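Local coordinates for protein polysaccharide deacetylase (PDB 4HD5) that probably removes acetyl groups from a polysaccharide by hydrolysing carbon-nitrogen bonds other than peptide bonds, using a bound zinc ion, at residues 184-189 with 227-232; 234-239 with 261-266. One frame throughout, in Å; residues are numbered along the deposited sequence.

Overall arrangement
The N-terminal part of the chain includes an antiparallel four-stranded sheet. The chain then enters the TIM-barrel-like parallel sheet of the deacetylase, where both contacts lie. Contact 1 opens at the end of strand 183-185. It closes after strand 199-206 and helix 211-221, where 227-232 leads into strand 230-234. Contact 2 opens only then, as the same strand ends. It closes after helix 247-255, at the end of strand 259-263. The two are therefore in series, neither nested nor crossed, with centres about 17 Å apart. Strand 230-234 joins them, and Glu232 of contact 1 probably hydrogen-bonds through its O to Gln262 N of contact 2. The path runs from a water-bridged part of the sheet to the zinc site.

Contact 1. Residues 184-189 with 227-232; sequences LLTFER and KPAATE
Thr186 presents its methyl group to 227-232. Thr186 CG2 lies alongside the backbone at Ala230, 3.6 Å from Ala230 O, and also touches Ala229 CB. The other branch, Thr186 OG1, takes the crowded position between the backbone N and the carbonyl carbon (chi1 59°) and hydrogen-bonds to Glu188 OE1 at 2.6 Å. The methyl thus meets the neighbour while the hydroxyl is tied within its own segment. Leu184 packs through CB on Ala229 O at 3.6 Å, and its CD2 reaches Pro228 CB at 4.2 Å. The side chains of Phe187 and Thr231 cross at about a right angle, with Phe187 CD2 4.1 Å from Thr231 OG1.

No direct hydrogen bond joins the segments. Waters bridge them instead. One donates to both Leu184 O and Lys227 O. Another links Leu185 O with Ala229 O, and a third joins Phe187 N to Thr231 OG1. Water fills the seam between the two segments, and both strands pair instead with strand 199-206, through Ile200 to Leu185 and through Val202 and Phe204 to Thr231. On the other side of strand 230-234, Ala230 pairs with strand 259-263 through Ser260. Helix 211-221 packs on Pro228 and Ala230 through Leu218.

Contact 2. Residues 234-239 with 261-266; sequences MIVDNV and VQSHTA. With ZN (zinc ion), chain B.
Met234 and Ser263 form a parallel beta bridge, held by two backbone hydrogen bonds. Met234 N donates to Gln262 O at 2.8 Å in a nearly straight bond (167°). His264 N donates back to Met234 O, but this bond is bent (130°), with the donor above the carbonyl plane. Past the bridge the pairing continues without strand geometry. Val236 N meets Thr265 O at 3.1 Å, and Asp237 N meets Ala266 O at 2.9 Å on an in-plane lone pair. Within 261-266, Thr265 N donates to Ser263 OG, an ST turn, and that hydroxyl also bonds to Tyr318 and Ser284.

Both segments run on from the ends of two neighbouring parallel strands of the barrel, 230-234 and 259-263, at the end of the sheet that carries the metal. With CG anti to the backbone N (chi1 -152°), the His264 ring reaches the zinc ion through NE2 at 2.2 Å. Asp206 and His268 complete the protein ligands, the Asp-His-His triad of this deacetylase family. The ring's other nitrogen, ND1, bonds to Ala300 O, which helps fix the ring's rotation.

Side-chain packing surrounds the bonds. Ile235 CG1 lies obliquely to the His264 ring, 3.9 Å from His264 CD2, and Ile235 CG2 lies against the carbonyl oxygen of Ala266. Met234 CB meets Val261 CG1 at 4.2 Å. Val236 packs on helix 277-292, at Ser284 and Lys287.

Contact 1. Residues 184-189 with 227-232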
ATOM      1  N   LEU A 184      -5.096   6.359   0.566  1.00  4.82           N
ATOM      2  CA  LEU A 184      -4.803   5.741   1.849  1.00  4.54           C
ATOM      3  C   LEU A 184      -5.424   4.354   1.897  1.00  4.57           C
ATOM      4  O   LEU A 184      -6.634   4.188   1.731  1.00  4.79           O
ATOM      5  CB  LEU A 184      -5.309   6.586   3.014  1.00  4.53           C
ATOM      6  CG  LEU A 184      -4.500   7.820   3.382  1.00  4.48           C
ATOM      7  CD1 LEU A 184      -4.258   8.736   2.197  1.00  4.63           C
ATOM      8  CD2 LEU A 184      -5.196   8.580   4.507  1.00  4.56           C
ATOM      9  N   LEU A 185      -4.571   3.369   2.126  1.00  4.35           N
ATOM     10  CA  LEU A 185      -4.977   1.971   2.124  1.00  4.43           C
ATOM     11  C   LEU A 185      -4.781   1.342   3.491  1.00  4.32           C
ATOM     12  O   LEU A 185      -4.133   1.915   4.367  1.00  4.01           O
ATOM     13  CB  LEU A 185      -4.151   1.208   1.106  1.00  4.48           C
ATOM     14  CG  LEU A 185      -4.306   1.682  -0.340  1.00  4.71           C
ATOM     15  CD1 LEU A 185      -3.360   0.949  -1.255  1.00  4.82           C
ATOM     16  CD2 LEU A 185      -5.747   1.504  -0.802  1.00  5.02           C
ATOM     17  N   THR A 186      -5.377   0.164   3.651  1.00  4.50           N
ATOM     18  CA  THR A 186      -5.152  -0.699   4.789  1.00  4.46           C
ATOM     19  C   THR A 186      -4.865  -2.076   4.199  1.00  4.69           C
ATOM     20  O   THR A 186      -4.977  -2.283   2.964  1.00  4.68           O
ATOM     21  CB  THR A 186      -6.366  -0.738   5.745  1.00  4.65           C
ATOM     22  OG1 THR A 186      -7.509  -1.197   5.033  1.00  4.86           O
ATOM     23  CG2 THR A 186      -6.663   0.655   6.335  1.00  4.66           C
ATOM     24  N   PHE A 187      -4.466  -3.014   5.052  1.00  4.79           N
ATOM     25  CA  PHE A 187      -3.930  -4.287   4.565  1.00  5.20           C
ATOM     26  C   PHE A 187      -4.957  -5.202   3.896  1.00  5.90           C
ATOM     27  O   PHE A 187      -4.586  -6.056   3.074  1.00  6.02           O
ATOM     28  CB  PHE A 187      -3.109  -4.986   5.651  1.00  5.12           C
ATOM     29  CG  PHE A 187      -1.805  -4.287   5.924  1.00  4.95           C
ATOM     30  CD1 PHE A 187      -0.733  -4.435   5.051  1.00  5.05           C
ATOM     31  CD2 PHE A 187      -1.674  -3.417   6.993  1.00  4.89           C
ATOM     32  CE1 PHE A 187       0.463  -3.761   5.278  1.00  5.02           C
ATOM     33  CE2 PHE A 187      -0.480  -2.740   7.219  1.00  4.79           C
ATOM     34  CZ  PHE A 187       0.584  -2.916   6.363  1.00  4.79           C
ATOM     35  N   GLU A 188      -6.234  -4.985   4.199  1.00  6.53           N
ATOM     36  CA  GLU A 188      -7.318  -5.648   3.484  1.00  7.34           C
ATOM     37  C   GLU A 188      -7.338  -5.290   1.994  1.00  7.55           C
ATOM     38  O   GLU A 188      -7.930  -6.017   1.191  1.00  8.05           O
ATOM     39  CB  GLU A 188      -8.673  -5.291   4.106  1.00  8.02           C
ATOM     40  CG  GLU A 188      -8.797  -5.671   5.577  1.00  8.30           C
ATOM     41  CD  GLU A 188      -8.450  -4.549   6.543  1.00  8.14           C
ATOM     42  OE1 GLU A 188      -7.851  -3.528   6.136  1.00  8.20           O
ATOM     43  OE2 GLU A 188      -8.760  -4.700   7.738  1.00  8.95           O
ATOM     44  N   ARG A 189      -6.718  -4.166   1.627  1.00  7.19           N
ATOM     45  CA  ARG A 189      -6.654  -3.725   0.229  1.00  7.37           C
ATOM     46  C   ARG A 189      -5.248  -3.872  -0.363  1.00  7.03           C
ATOM     47  O   ARG A 189      -4.879  -3.160  -1.315  1.00  6.69           O
ATOM     48  CB  ARG A 189      -7.145  -2.279   0.109  1.00  7.79           C
ATOM     49  CG  ARG A 189      -8.641  -2.113   0.321  1.00  8.71           C
ATOM     50  CD  ARG A 189      -9.103  -0.712  -0.045  1.00  9.30           C
ATOM     51  NE  ARG A 189      -8.929  -0.453  -1.467  1.00  9.80           N
ATOM     52  CZ  ARG A 189      -9.021   0.744  -2.048  1.00 10.40           C
ATOM     53  NH1 ARG A 189      -9.287   1.840  -1.341  1.00 10.49           N
ATOM     54  NH2 ARG A 189      -8.846   0.846  -3.357  1.00 10.54           N
ATOM     55  N   LYS A 227     -11.267   9.693   0.923  1.00 15.30           N
ATOM     56  CA  LYS A 227     -11.771   8.626   1.774  1.00 14.52           C
ATOM     57  C   LYS A 227     -10.624   8.091   2.615  1.00 11.90           C
ATOM     58  O   LYS A 227      -9.940   7.170   2.187  1.00 11.45           O
ATOM     59  CB  LYS A 227     -12.310   7.492   0.911  1.00 16.86           C
ATOM     60  CG  LYS A 227     -13.473   7.876   0.017  1.00 20.18           C
ATOM     61  CD  LYS A 227     -13.824   6.723  -0.915  1.00 23.20           C
ATOM     62  CE  LYS A 227     -14.909   7.124  -1.903  1.00 24.70           C
ATOM     63  NZ  LYS A 227     -16.122   7.621  -1.198  1.00 26.34           N
ATOM     64  N   PRO A 228     -10.412   8.658   3.807  1.00 10.02           N
ATOM     65  CA  PRO A 228      -9.241   8.242   4.577  1.00  8.80           C
ATOM     66  C   PRO A 228      -9.396   6.857   5.182  1.00  7.75           C
ATOM     67  O   PRO A 228     -10.508   6.385   5.436  1.00  7.98           O
ATOM     68  CB  PRO A 228      -9.167   9.291   5.684  1.00  8.94           C
ATOM     69  CG  PRO A 228     -10.583   9.694   5.889  1.00  9.75           C
ATOM     70  CD  PRO A 228     -11.246   9.620   4.550  1.00 10.07           C
ATOM     71  N   ALA A 229      -8.262   6.229   5.437  1.00  6.58           N
ATOM     72  CA  ALA A 229      -8.222   4.930   6.064  1.00  5.82           C
ATOM     73  C   ALA A 229      -6.908   4.860   6.807  1.00  5.04           C
ATOM     74  O   ALA A 229      -5.938   5.493   6.406  1.00  4.64           O
ATOM     75  CB  ALA A 229      -8.295   3.841   5.018  1.00  5.85           C
ATOM     76  N   ALA A 230      -6.887   4.125   7.901  1.00  4.66           N
ATOM     77  CA  ALA A 230      -5.652   3.921   8.644  1.00  4.28           C
ATOM     78  C   ALA A 230      -5.704   2.622   9.420  1.00  4.06           C
ATOM     79  O   ALA A 230      -6.774   2.044   9.632  1.00  4.15           O
ATOM     80  CB  ALA A 230      -5.413   5.085   9.596  1.00  4.31           C
ATOM     81  N   THR A 231      -4.527   2.189   9.849  1.00  3.78           N
ATOM     82  CA  THR A 231      -4.352   0.959  10.580  1.00  3.81           C
ATOM     83  C   THR A 231      -3.908   1.292  12.011  1.00  3.85           C
ATOM     84  O   THR A 231      -2.992   2.066  12.220  1.00  3.70           O
ATOM     85  CB  THR A 231      -3.311   0.059   9.893  1.00  3.65           C
ATOM     86  OG1 THR A 231      -3.816  -0.361   8.625  1.00  3.67           O
ATOM     87  CG2 THR A 231      -3.000  -1.185  10.738  1.00  3.66           C
ATOM     88  N   GLU A 232      -4.583   0.713  12.986  1.00  4.11           N
ATOM     89  CA  GLU A 232      -4.196   0.836  14.378  1.00  4.36           C
ATOM     90  C   GLU A 232      -3.688  -0.514  14.875  1.00  4.08           C
ATOM     91  O   GLU A 232      -4.429  -1.495  14.857  1.00  4.16           O
ATOM     92  CB  GLU A 232      -5.416   1.267  15.187  1.00  5.21           C
ATOM     93  CG  GLU A 232      -5.242   1.227  16.692  1.00  5.82           C
ATOM     94  CD  GLU A 232      -4.300   2.311  17.177  1.00  6.34           C
ATOM     95  OE1 GLU A 232      -4.665   3.504  17.023  1.00  6.66           O
ATOM     96  OE2 GLU A 232      -3.203   1.972  17.699  1.00  7.10           O
TER
HETATM   97  O   HOH W   1      -7.447   7.972   0.421  1.00 16.91           O
HETATM   98  O   HOH W   2      -8.967   5.152   0.630  1.00 20.99           O
HETATM   99  O   HOH W   3      -3.009   1.627   6.859  1.00  1.41           O
HETATM  100  O   HOH W   4      -3.697   4.421   5.360  1.00  2.38           O
HETATM  101  O   HOH W   5      -4.721  -2.948   7.957  1.00  1.63           O

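Contact 2. Residues 234-239 with 261-266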
ATOM      1  N   MET A 234      -3.136  -2.612  17.920  1.00  3.81           N
ATOM      2  CA  MET A 234      -3.551  -2.605  19.322  1.00  4.04           C
ATOM      3  C   MET A 234      -2.815  -3.617  20.206  1.00  3.97           C
ATOM      4  O   MET A 234      -2.668  -4.780  19.842  1.00  3.79           O
ATOM      5  CB  MET A 234      -5.046  -2.910  19.392  1.00  4.45           C
ATOM      6  CG  MET A 234      -5.643  -2.769  20.777  1.00  4.88           C
ATOM      7  SD  MET A 234      -5.881  -1.048  21.243  1.00  5.37           S
ATOM      8  CE  MET A 234      -5.944  -1.206  23.026  1.00  5.59           C
ATOM      9  N   ILE A 235      -2.373  -3.168  21.377  1.00  4.02           N
ATOM     10  CA  ILE A 235      -1.918  -4.085  22.420  1.00  4.26           C
ATOM     11  C   ILE A 235      -3.186  -4.704  23.003  1.00  4.69           C
ATOM     12  O   ILE A 235      -3.927  -4.040  23.734  1.00  4.82           O
ATOM     13  CB  ILE A 235      -1.105  -3.388  23.531  1.00  4.25           C
ATOM     14  CG1 ILE A 235       0.176  -2.757  22.959  1.00  4.08           C
ATOM     15  CG2 ILE A 235      -0.762  -4.389  24.628  1.00  4.43           C
ATOM     16  CD1 ILE A 235       0.920  -1.871  23.943  1.00  4.12           C
ATOM     17  N   VAL A 236      -3.440  -5.969  22.672  1.00  4.95           N
ATOM     18  CA  VAL A 236      -4.781  -6.524  22.836  1.00  5.53           C
ATOM     19  C   VAL A 236      -5.238  -6.622  24.295  1.00  6.07           C
ATOM     20  O   VAL A 236      -6.410  -6.364  24.597  1.00  6.10           O
ATOM     21  CB  VAL A 236      -4.940  -7.870  22.105  1.00  5.68           C
ATOM     22  CG1 VAL A 236      -6.333  -8.427  22.320  1.00  6.18           C
ATOM     23  CG2 VAL A 236      -4.656  -7.690  20.614  1.00  5.48           C
ATOM     24  N   ASP A 237      -4.327  -6.952  25.205  1.00  6.49           N
ATOM     25  CA  ASP A 237      -4.700  -7.040  26.621  1.00  7.28           C
ATOM     26  C   ASP A 237      -4.833  -5.670  27.283  1.00  7.48           C
ATOM     27  O   ASP A 237      -5.212  -5.590  28.451  1.00  7.78           O
ATOM     28  CB  ASP A 237      -3.738  -7.927  27.432  1.00  7.73           C
ATOM     29  CG  ASP A 237      -3.882  -9.416  27.103  1.00  8.41           C
ATOM     30  OD1 ASP A 237      -4.786  -9.799  26.327  1.00  9.10           O
ATOM     31  OD2 ASP A 237      -3.080 -10.216  27.618  1.00  9.10           O
ATOM     32  N   ASN A 238      -4.545  -4.600  26.552  1.00  7.35           N
ATOM     33  CA  ASN A 238      -4.809  -3.251  27.063  1.00  7.91           C
ATOM     34  C   ASN A 238      -6.160  -2.678  26.657  1.00  8.50           C
ATOM     35  O   ASN A 238      -6.491  -1.558  27.044  1.00  8.88           O
ATOM     36  CB  ASN A 238      -3.713  -2.283  26.648  1.00  7.61           C
ATOM     37  CG  ASN A 238      -2.529  -2.313  27.586  1.00  7.75           C
ATOM     38  OD1 ASN A 238      -2.559  -2.963  28.631  1.00  8.52           O
ATOM     39  ND2 ASN A 238      -1.492  -1.588  27.231  1.00  7.59           N
ATOM     40  N   VAL A 239      -6.942  -3.426  25.893  1.00  9.05           N
ATOM     41  CA  VAL A 239      -8.292  -2.971  25.562  1.00  9.94           C
ATOM     42  C   VAL A 239      -9.058  -2.765  26.881  1.00 11.17           C
ATOM     43  O   VAL A 239      -9.012  -3.613  27.758  1.00 11.16           O
ATOM     44  CB  VAL A 239      -9.026  -3.971  24.639  1.00  9.81           C
ATOM     45  CG1 VAL A 239     -10.492  -3.577  24.468  1.00 10.37           C
ATOM     46  CG2 VAL A 239      -8.339  -4.019  23.279  1.00  9.37           C
ATOM     47  N   VAL A 261      -8.267  -2.320  12.556  1.00  4.78           N
ATOM     48  CA  VAL A 261      -7.617  -2.513  13.845  1.00  4.51           C
ATOM     49  C   VAL A 261      -6.944  -3.881  13.870  1.00  4.34           C
ATOM     50  O   VAL A 261      -7.578  -4.919  13.675  1.00  4.57           O
ATOM     51  CB  VAL A 261      -8.584  -2.286  15.025  1.00  4.85           C
ATOM     52  CG1 VAL A 261      -7.852  -2.422  16.357  1.00  4.74           C
ATOM     53  CG2 VAL A 261      -9.232  -0.909  14.910  1.00  4.98           C
ATOM     54  N   GLN A 262      -5.632  -3.862  14.086  1.00  3.86           N
ATOM     55  CA  GLN A 262      -4.804  -5.036  13.905  1.00  3.76           C
ATOM     56  C   GLN A 262      -3.945  -5.279  15.153  1.00  3.60           C
ATOM     57  O   GLN A 262      -4.032  -4.529  16.140  1.00  3.43           O
ATOM     58  CB  GLN A 262      -3.950  -4.857  12.646  1.00  3.59           C
ATOM     59  CG  GLN A 262      -4.763  -4.649  11.367  1.00  3.72           C
ATOM     60  CD  GLN A 262      -5.557  -5.867  10.967  1.00  4.08           C
ATOM     61  OE1 GLN A 262      -5.090  -6.993  11.106  1.00  4.25           O
ATOM     62  NE2 GLN A 262      -6.778  -5.655  10.476  1.00  4.30           N
ATOM     63  N   SER A 263      -3.123  -6.326  15.113  1.00  3.52           N
ATOM     64  CA  SER A 263      -2.465  -6.811  16.325  1.00  3.57           C
ATOM     65  C   SER A 263      -1.157  -6.122  16.644  1.00  3.42           C
ATOM     66  O   SER A 263      -0.375  -5.790  15.742  1.00  3.32           O
ATOM     67  CB  SER A 263      -2.193  -8.313  16.217  1.00  3.75           C
ATOM     68  OG  SER A 263      -1.714  -8.836  17.448  1.00  3.78           O
ATOM     69  N   HIS A 264      -0.903  -5.948  17.939  1.00  3.56           N
ATOM     70  CA  HIS A 264       0.399  -5.521  18.412  1.00  3.65           C
ATOM     71  C   HIS A 264       0.933  -6.487  19.477  1.00  3.77           C
ATOM     72  O   HIS A 264       1.698  -6.088  20.356  1.00  3.74           O
ATOM     73  CB  HIS A 264       0.298  -4.102  18.954  1.00  3.73           C
ATOM     74  CG  HIS A 264       1.569  -3.332  18.854  1.00  3.87           C
ATOM     75  ND1 HIS A 264       2.576  -3.670  17.980  1.00  3.98           N
ATOM     76  CD2 HIS A 264       1.996  -2.228  19.506  1.00  4.16           C
ATOM     77  CE1 HIS A 264       3.567  -2.809  18.093  1.00  4.07           C
ATOM     78  NE2 HIS A 264       3.247  -1.931  19.018  1.00  4.09           N
ATOM     79  N   THR A 265       0.553  -7.758  19.326  1.00  3.87           N
ATOM     80  CA  THR A 265       0.663  -8.803  20.340  1.00  4.19           C
ATOM     81  C   THR A 265      -0.304  -8.552  21.504  1.00  4.33           C
ATOM     82  O   THR A 265      -1.004  -7.521  21.547  1.00  4.19           O
ATOM     83  CB  THR A 265       2.101  -9.012  20.878  1.00  4.21           C
ATOM     84  OG1 THR A 265       2.418  -7.996  21.836  1.00  4.11           O
ATOM     85  CG2 THR A 265       3.112  -9.012  19.744  1.00  4.16           C
ATOM     86  N   ALA A 266      -0.347  -9.502  22.433  1.00  4.65           N
ATOM     87  CA  ALA A 266      -1.272  -9.427  23.558  1.00  4.99           C
ATOM     88  C   ALA A 266      -0.774  -8.473  24.615  1.00  5.04           C
ATOM     89  O   ALA A 266      -1.555  -7.689  25.166  1.00  4.93           O
ATOM     90  CB  ALA A 266      -1.499 -10.796  24.169  1.00  5.35           C
TER
HETATM   91 ZN    ZN B 401       4.312  -0.555  20.395  1.00 15.94          ZN